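Local coordinates for protein drebrin (Homo sapiens, PDB 5Y1Z) that probably binds actin filaments through its cofilin-type ADF-homology domain, at residues Lys81-Asn86 with Val114-Asn119. Residues are numbered along the deposited sequence; the frame is centred on the assembly and turned at random.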
loop_
_atom_site.group_PDB
_atom_site.type_symbol
_atom_site.label_atom_id
_atom_site.label_comp_id
_atom_site.label_asym_id
_atom_site.label_seq_id
_atom_site.Cartn_x
_atom_site.Cartn_y
_atom_site.Cartn_z
ATOM N N LYS A 81 -7.455 7.853 -25.666
ATOM C CA LYS A 81 -6.727 6.971 -24.759
ATOM C C LYS A 81 -5.909 7.790 -23.765
ATOM O O LYS A 81 -5.654 8.982 -23.970
ATOM C CB LYS A 81 -5.828 6.001 -25.530
ATOM C CG LYS A 81 -6.394 5.601 -26.877
ATOM C CD LYS A 81 -5.906 4.229 -27.317
ATOM C CE LYS A 81 -6.796 3.107 -26.822
ATOM N NZ LYS A 81 -6.007 1.850 -26.694
ATOM N N TYR A 82 -5.502 7.154 -22.664
ATOM C CA TYR A 82 -4.930 7.893 -21.540
ATOM C C TYR A 82 -3.526 7.406 -21.203
ATOM O O TYR A 82 -3.282 6.201 -21.029
ATOM C CB TYR A 82 -5.852 7.828 -20.335
ATOM C CG TYR A 82 -7.143 8.554 -20.629
ATOM C CD1 TYR A 82 -7.205 9.933 -20.588
ATOM C CD2 TYR A 82 -8.293 7.858 -21.002
ATOM C CE1 TYR A 82 -8.383 10.601 -20.869
ATOM C CE2 TYR A 82 -9.477 8.518 -21.291
ATOM C CZ TYR A 82 -9.517 9.890 -21.225
ATOM O OH TYR A 82 -10.688 10.571 -21.512
ATOM N N VAL A 83 -2.604 8.360 -21.158
ATOM C CA VAL A 83 -1.198 8.109 -20.886
ATOM C C VAL A 83 -0.891 8.641 -19.500
ATOM O O VAL A 83 -1.290 9.764 -19.157
ATOM C CB VAL A 83 -0.297 8.791 -21.928
ATOM C CG1 VAL A 83 1.171 8.506 -21.617
ATOM C CG2 VAL A 83 -0.680 8.347 -23.319
ATOM N N LEU A 84 -0.187 7.847 -18.709
ATOM C CA LEU A 84 0.391 8.325 -17.465
ATOM C C LEU A 84 1.902 8.342 -17.644
ATOM O O LEU A 84 2.519 7.298 -17.870
ATOM C CB LEU A 84 -0.017 7.439 -16.287
ATOM C CG LEU A 84 0.572 7.838 -14.934
ATOM C CD1 LEU A 84 -0.088 9.130 -14.521
ATOM C CD2 LEU A 84 0.350 6.767 -13.906
ATOM N N ILE A 85 2.498 9.516 -17.528
ATOM C CA ILE A 85 3.943 9.674 -17.594
ATOM C C ILE A 85 4.488 9.583 -16.180
ATOM O O ILE A 85 4.140 10.397 -15.316
ATOM C CB ILE A 85 4.328 11.004 -18.240
ATOM C CG1 ILE A 85 3.926 10.968 -19.709
ATOM C CG2 ILE A 85 5.829 11.192 -18.127
ATOM C CD1 ILE A 85 3.740 12.303 -20.303
ATOM N N ASN A 86 5.296 8.555 -15.939
ATOM C CA ASN A 86 6.012 8.359 -14.690
ATOM C C ASN A 86 7.328 9.108 -14.808
ATOM O O ASN A 86 8.336 8.569 -15.280
ATOM C CB ASN A 86 6.214 6.873 -14.448
ATOM C CG ASN A 86 7.053 6.594 -13.243
ATOM O OD1 ASN A 86 6.949 7.289 -12.231
ATOM N ND2 ASN A 86 7.883 5.560 -13.327
ATOM N N VAL A 114 -6.105 4.587 -16.961
ATOM C CA VAL A 114 -4.810 4.750 -17.600
ATOM C C VAL A 114 -4.643 3.670 -18.654
ATOM O O VAL A 114 -4.770 2.471 -18.374
ATOM C CB VAL A 114 -3.686 4.685 -16.559
ATOM C CG1 VAL A 114 -2.355 4.536 -17.237
ATOM C CG2 VAL A 114 -3.702 5.933 -15.709
ATOM N N ASP A 115 -4.346 4.084 -19.873
ATOM C CA ASP A 115 -4.171 3.097 -20.921
ATOM C C ASP A 115 -2.719 2.672 -21.089
ATOM O O ASP A 115 -2.458 1.495 -21.348
ATOM C CB ASP A 115 -4.737 3.629 -22.245
ATOM C CG ASP A 115 -6.257 3.634 -22.261
ATOM O OD1 ASP A 115 -6.850 2.596 -21.903
ATOM O OD2 ASP A 115 -6.861 4.663 -22.633
ATOM N N VAL A 116 -1.756 3.569 -20.885
ATOM C CA VAL A 116 -0.352 3.167 -20.953
ATOM C C VAL A 116 0.447 4.007 -19.973
ATOM O O VAL A 116 0.148 5.185 -19.755
ATOM C CB VAL A 116 0.231 3.288 -22.384
ATOM C CG1 VAL A 116 0.210 4.712 -22.846
ATOM C CG2 VAL A 116 1.674 2.810 -22.402
ATOM N N ILE A 117 1.463 3.393 -19.366
ATOM C CA ILE A 117 2.368 4.095 -18.469
ATOM C C ILE A 117 3.712 4.208 -19.160
ATOM O O ILE A 117 4.258 3.204 -19.632
ATOM C CB ILE A 117 2.515 3.387 -17.118
ATOM C CG1 ILE A 117 1.170 3.338 -16.412
ATOM C CG2 ILE A 117 3.517 4.153 -16.255
ATOM C CD1 ILE A 117 1.286 2.926 -14.977
ATOM N N VAL A 118 4.245 5.425 -19.208
ATOM C CA VAL A 118 5.492 5.736 -19.899
ATOM C C VAL A 118 6.489 6.298 -18.884
ATOM O O VAL A 118 6.249 7.359 -18.300
ATOM C CB VAL A 118 5.237 6.738 -21.034
ATOM C CG1 VAL A 118 6.521 7.179 -21.681
ATOM C CG2 VAL A 118 4.282 6.137 -22.040
ATOM N N ASN A 119 7.619 5.614 -18.696
ATOM C CA ASN A 119 8.650 6.116 -17.790
ATOM C C ASN A 119 9.531 7.147 -18.483
ATOM O O ASN A 119 9.996 6.938 -19.604
ATOM C CB ASN A 119 9.520 4.974 -17.267
ATOM C CG ASN A 119 8.729 3.903 -16.544
ATOM O OD1 ASN A 119 7.803 4.200 -15.782
ATOM N ND2 ASN A 119 9.094 2.641 -16.768
#
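V83 to N86 pair in parallel with V116 to N119, the short strand segments inclined at 24° to each other and 4.5 Å apart at closest approach. The backbone bonds alternate as parallel pairing requires: L84 N gives to V116 O, L84 O takes V118 N, and N86 N reaches V118 O at 2.8 Å. Y82 O accepts from both D115 N and V116 N, two successive amides gripping one carbonyl. D115 suits this place because its short side chain, with CG anti to its own carbonyl carbon (chi1 -74°), brings the anti side of OD2 to Y82 N at 2.8 Å, where the parallel register would put V114 O. K81 NZ, 4.9 Å from D115 OD1, is not in contact, though the opposite charges may attract. On one face the branched side chains of V83 and V116 lie side by side, CG2 of V83 3.8 Å from CG1 of V116, while V83 CG1 meets V118 CG2. Beta-branched valines suit an extended strand, and V83 and V118 turn compact apolar surface to I131 of helix 128-134. On the other face L84 CB rests against V114 CG1 at 3.8 Å, and L84 CD2 lies beside I117 CD1. At the partly exposed end of this face two amides, turned 77° apart, suit each other: N86 ND2 donates almost straight to N119 OD1 (2.8 Å), which lies in the N86 amide plane, and arrives above the acceptor's carbonyl plane. An alanine here takes the donor away, and the N119 amide, without its mate, would probably be freer to turn. These are the parallel strands of the ADF-homology fold: strand 81-88, bonded also to strand 65-72, and edge strand 116-120, joined by a beta-alpha-beta crossover including helix 104-110, which L84 and I117 face.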